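Putative uncharacterized protein lp_3323 (Lactobacillus plantarum, PDB 3DC7) is of unconfirmed function but belongs to the GDSL-like lipase/acylhydrolase family and so probably hydrolyses ester bonds. Local coordinates at the interface of chains A and B. Coordinates in Å, arbitrary orientation; residue numbers count along the deposited sequence, not the author numbering. Chains: chain A/B, Putative uncharacterized protein lp_3323.

The interface of chains A and B. Residues chain A 121, 124-125, 128, 132, 173; chain B 187, 190, 192-193.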
ATOM      1  N   THR A 121     -11.185  18.820   1.747  1.00 25.38           N
ATOM      2  CA  THR A 121     -12.600  19.138   1.971  1.00 26.40           C
ATOM      3  C   THR A 121     -13.184  19.885   0.763  1.00 26.15           C
ATOM      4  O   THR A 121     -14.247  19.540   0.267  1.00 26.51           O
ATOM      5  CB  THR A 121     -12.802  19.968   3.253  1.00 26.48           C
ATOM      6  OG1 THR A 121     -12.230  19.256   4.357  1.00 26.55           O
ATOM      7  CG2 THR A 121     -14.296  20.211   3.522  1.00 27.08           C
ATOM      8  N   GLN A 124     -13.769  17.367  -2.225  1.00 26.09           N
ATOM      9  CA  GLN A 124     -14.802  16.360  -2.003  1.00 27.20           C
ATOM     10  C   GLN A 124     -16.182  17.000  -1.954  1.00 28.08           C
ATOM     11  O   GLN A 124     -17.170  16.369  -2.317  1.00 28.33           O
ATOM     12  CB  GLN A 124     -14.552  15.579  -0.706  1.00 27.23           C
ATOM     13  CG  GLN A 124     -13.311  14.687  -0.685  1.00 27.69           C
ATOM     14  CD  GLN A 124     -13.351  13.565  -1.721  1.00 29.41           C
ATOM     15  OE1 GLN A 124     -13.498  13.819  -2.914  1.00 29.73           O
ATOM     16  NE2 GLN A 124     -13.200  12.320  -1.266  1.00 27.33           N
ATOM     17  N   THR A 125     -16.229  18.259  -1.504  1.00 28.60           N
ATOM     18  CA  THR A 125     -17.457  19.029  -1.440  1.00 28.65           C
ATOM     19  C   THR A 125     -17.889  19.426  -2.834  1.00 28.57           C
ATOM     20  O   THR A 125     -19.053  19.253  -3.186  1.00 28.57           O
ATOM     21  CB  THR A 125     -17.283  20.273  -0.563  1.00 28.71           C
ATOM     22  OG1 THR A 125     -16.891  19.859   0.751  1.00 30.08           O
ATOM     23  CG2 THR A 125     -18.570  21.072  -0.472  1.00 28.61           C
ATOM     24  N   PRO A 128     -17.850  15.826  -5.836  1.00 26.96           N
ATOM     25  CA  PRO A 128     -18.077  14.588  -5.065  1.00 26.72           C
ATOM     26  C   PRO A 128     -17.990  13.287  -5.879  1.00 27.20           C
ATOM     27  O   PRO A 128     -17.574  12.259  -5.337  1.00 27.21           O
ATOM     28  CB  PRO A 128     -19.478  14.784  -4.482  1.00 26.28           C
ATOM     29  CG  PRO A 128     -20.133  15.823  -5.360  1.00 26.59           C
ATOM     30  CD  PRO A 128     -19.030  16.720  -5.816  1.00 26.40           C
ATOM     31  N   LYS A 132     -10.216  11.259  -8.053  1.00 25.78           N
ATOM     32  CA  LYS A 132      -9.092  12.117  -7.689  1.00 25.71           C
ATOM     33  C   LYS A 132      -7.946  11.293  -7.161  1.00 25.24           C
ATOM     34  O   LYS A 132      -8.154  10.271  -6.516  1.00 24.90           O
ATOM     35  CB  LYS A 132      -9.478  13.089  -6.569  1.00 25.90           C
ATOM     36  CG  LYS A 132     -10.782  13.776  -6.755  1.00 27.16           C
ATOM     37  CD  LYS A 132     -11.261  14.374  -5.457  1.00 26.06           C
ATOM     38  CE  LYS A 132     -12.648  14.917  -5.659  1.00 24.87           C
ATOM     39  NZ  LYS A 132     -13.625  13.802  -5.610  1.00 23.54           N
ATOM     40  N   TYR A 173     -10.073  11.253   3.866  1.00 27.44           N
ATOM     41  CA  TYR A 173     -11.034  11.731   2.887  1.00 27.15           C
ATOM     42  C   TYR A 173     -11.281  10.709   1.805  1.00 26.61           C
ATOM     43  O   TYR A 173     -12.068  10.943   0.894  1.00 26.86           O
ATOM     44  CB  TYR A 173     -10.566  13.068   2.307  1.00 27.79           C
ATOM     45  CG  TYR A 173     -10.672  14.175   3.317  1.00 28.17           C
ATOM     46  CD1 TYR A 173      -9.672  14.367   4.290  1.00 29.50           C
ATOM     47  CD2 TYR A 173     -11.786  15.003   3.342  1.00 28.61           C
ATOM     48  CE1 TYR A 173      -9.776  15.373   5.248  1.00 29.02           C
ATOM     49  CE2 TYR A 173     -11.899  16.010   4.287  1.00 30.33           C
ATOM     50  CZ  TYR A 173     -10.894  16.187   5.234  1.00 30.39           C
ATOM     51  OH  TYR A 173     -11.022  17.188   6.158  1.00 31.88           O
TER
ATOM     52  N   THR B 187     -15.839   9.846   1.320  1.00 31.51           N
ATOM     53  CA  THR B 187     -16.111   9.817   2.737  1.00 30.75           C
ATOM     54  C   THR B 187     -17.542  10.307   2.948  1.00 30.27           C
ATOM     55  O   THR B 187     -17.998  11.218   2.255  1.00 29.87           O
ATOM     56  CB  THR B 187     -15.114  10.690   3.532  1.00 31.08           C
ATOM     57  OG1 THR B 187     -15.636  10.946   4.843  1.00 30.42           O
ATOM     58  CG2 THR B 187     -14.837  12.023   2.824  1.00 31.22           C
ATOM     59  N   ILE B 190     -18.380  14.023   4.407  1.00 30.03           N
ATOM     60  CA  ILE B 190     -18.669  15.115   3.484  1.00 29.97           C
ATOM     61  C   ILE B 190     -20.107  14.951   2.941  1.00 30.21           C
ATOM     62  O   ILE B 190     -20.386  14.003   2.196  1.00 30.36           O
ATOM     63  CB  ILE B 190     -17.632  15.180   2.316  1.00 30.09           C
ATOM     64  CG1 ILE B 190     -16.179  15.325   2.832  1.00 31.35           C
ATOM     65  CG2 ILE B 190     -17.983  16.283   1.312  1.00 29.67           C
ATOM     66  CD1 ILE B 190     -15.837  16.622   3.627  1.00 31.51           C
ATOM     67  N   ALA B 192     -21.956  16.388   0.624  1.00 30.18           N
ATOM     68  CA  ALA B 192     -22.049  16.251  -0.828  1.00 29.85           C
ATOM     69  C   ALA B 192     -21.865  14.792  -1.271  1.00 29.98           C
ATOM     70  O   ALA B 192     -22.527  14.339  -2.215  1.00 29.71           O
ATOM     71  CB  ALA B 192     -21.026  17.142  -1.509  1.00 29.69           C
ATOM     72  N   GLN B 193     -20.982  14.059  -0.588  1.00 29.72           N
ATOM     73  CA  GLN B 193     -20.738  12.650  -0.942  1.00 29.62           C
ATOM     74  C   GLN B 193     -21.685  11.720  -0.233  1.00 29.51           C
ATOM     75  O   GLN B 193     -22.051  10.686  -0.785  1.00 30.14           O
ATOM     76  CB  GLN B 193     -19.278  12.229  -0.710  1.00 29.09           C
ATOM     77  CG  GLN B 193     -18.340  12.745  -1.802  1.00 29.00           C
ATOM     78  CD  GLN B 193     -16.910  12.259  -1.669  1.00 27.50           C
ATOM     79  OE1 GLN B 193     -16.404  12.056  -0.570  1.00 25.06           O
ATOM     80  NE2 GLN B 193     -16.249  12.078  -2.801  1.00 28.64           N
TER
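B:Gln193 and B:Ile190 meet A:Gln124, A:Pro128 and A:Tyr173 in an asymmetric patch of a contact between two copies of the protein; it joins chains A and B in the deposited assembly, although the structure alone does not show that this pairing exists in solution. A polar link across the contact is the hydrogen bond from the amide nitrogen NE2 of B:Gln193 to the carbonyl O of A:Pro128, 2.9 Å long and 170° at the hydrogen. It arrives on a lone pair, in the carbonyl plane, and the oxygen lies close to the amide plane of the donor. An extended chain beyond CG (chi2 -175°) carries this amide across to chain A, while CG of B:Gln193 rests on A:Pro128 CB at 3.6 Å. At the other end OE1 of B:Gln193 accepts the backbone N of B:Thr187 at 3.0 Å from above the carbonyl plane, so both ends of the amide are engaged and its flip is fixed. The amide of A:Gln124 lies against it with planes 68° apart, a packing contact rather than a bonded pair. Bonds within chain A hold that partner: from behind the contact A:Lys132 NZ bonds to A:Gln124 OE1 at 2.7 Å, nearly along the C=O axis, and A:Gln124 NE2 donates to A:Tyr173 O at 2.8 Å. An alanine in place of B:Gln193 would probably leave A:Pro128 O and B:Thr187 N without these mates and open a gap against the A:Gln124 amide. Beside the amides, B:Ile190 supplies apolar surface, 70 Å² of which is hidden by chain A. Its CD1 nears A:Thr121 CG2 and the ring carbon CE2 of A:Tyr173, whose side chain it crosses at about a right angle, while CG1 packs on A:Gln124 CB; B:Ala192 CB sits against A:Thr125 O. In the fold, chain A contributes helix 112-126, A:Pro128 and the end of helix 159-173, with strand 132-136 lending A:Lys132 from behind; chain B contributes loop residues B:Thr187 and B:Ile190 and the beginning of helix 191-197.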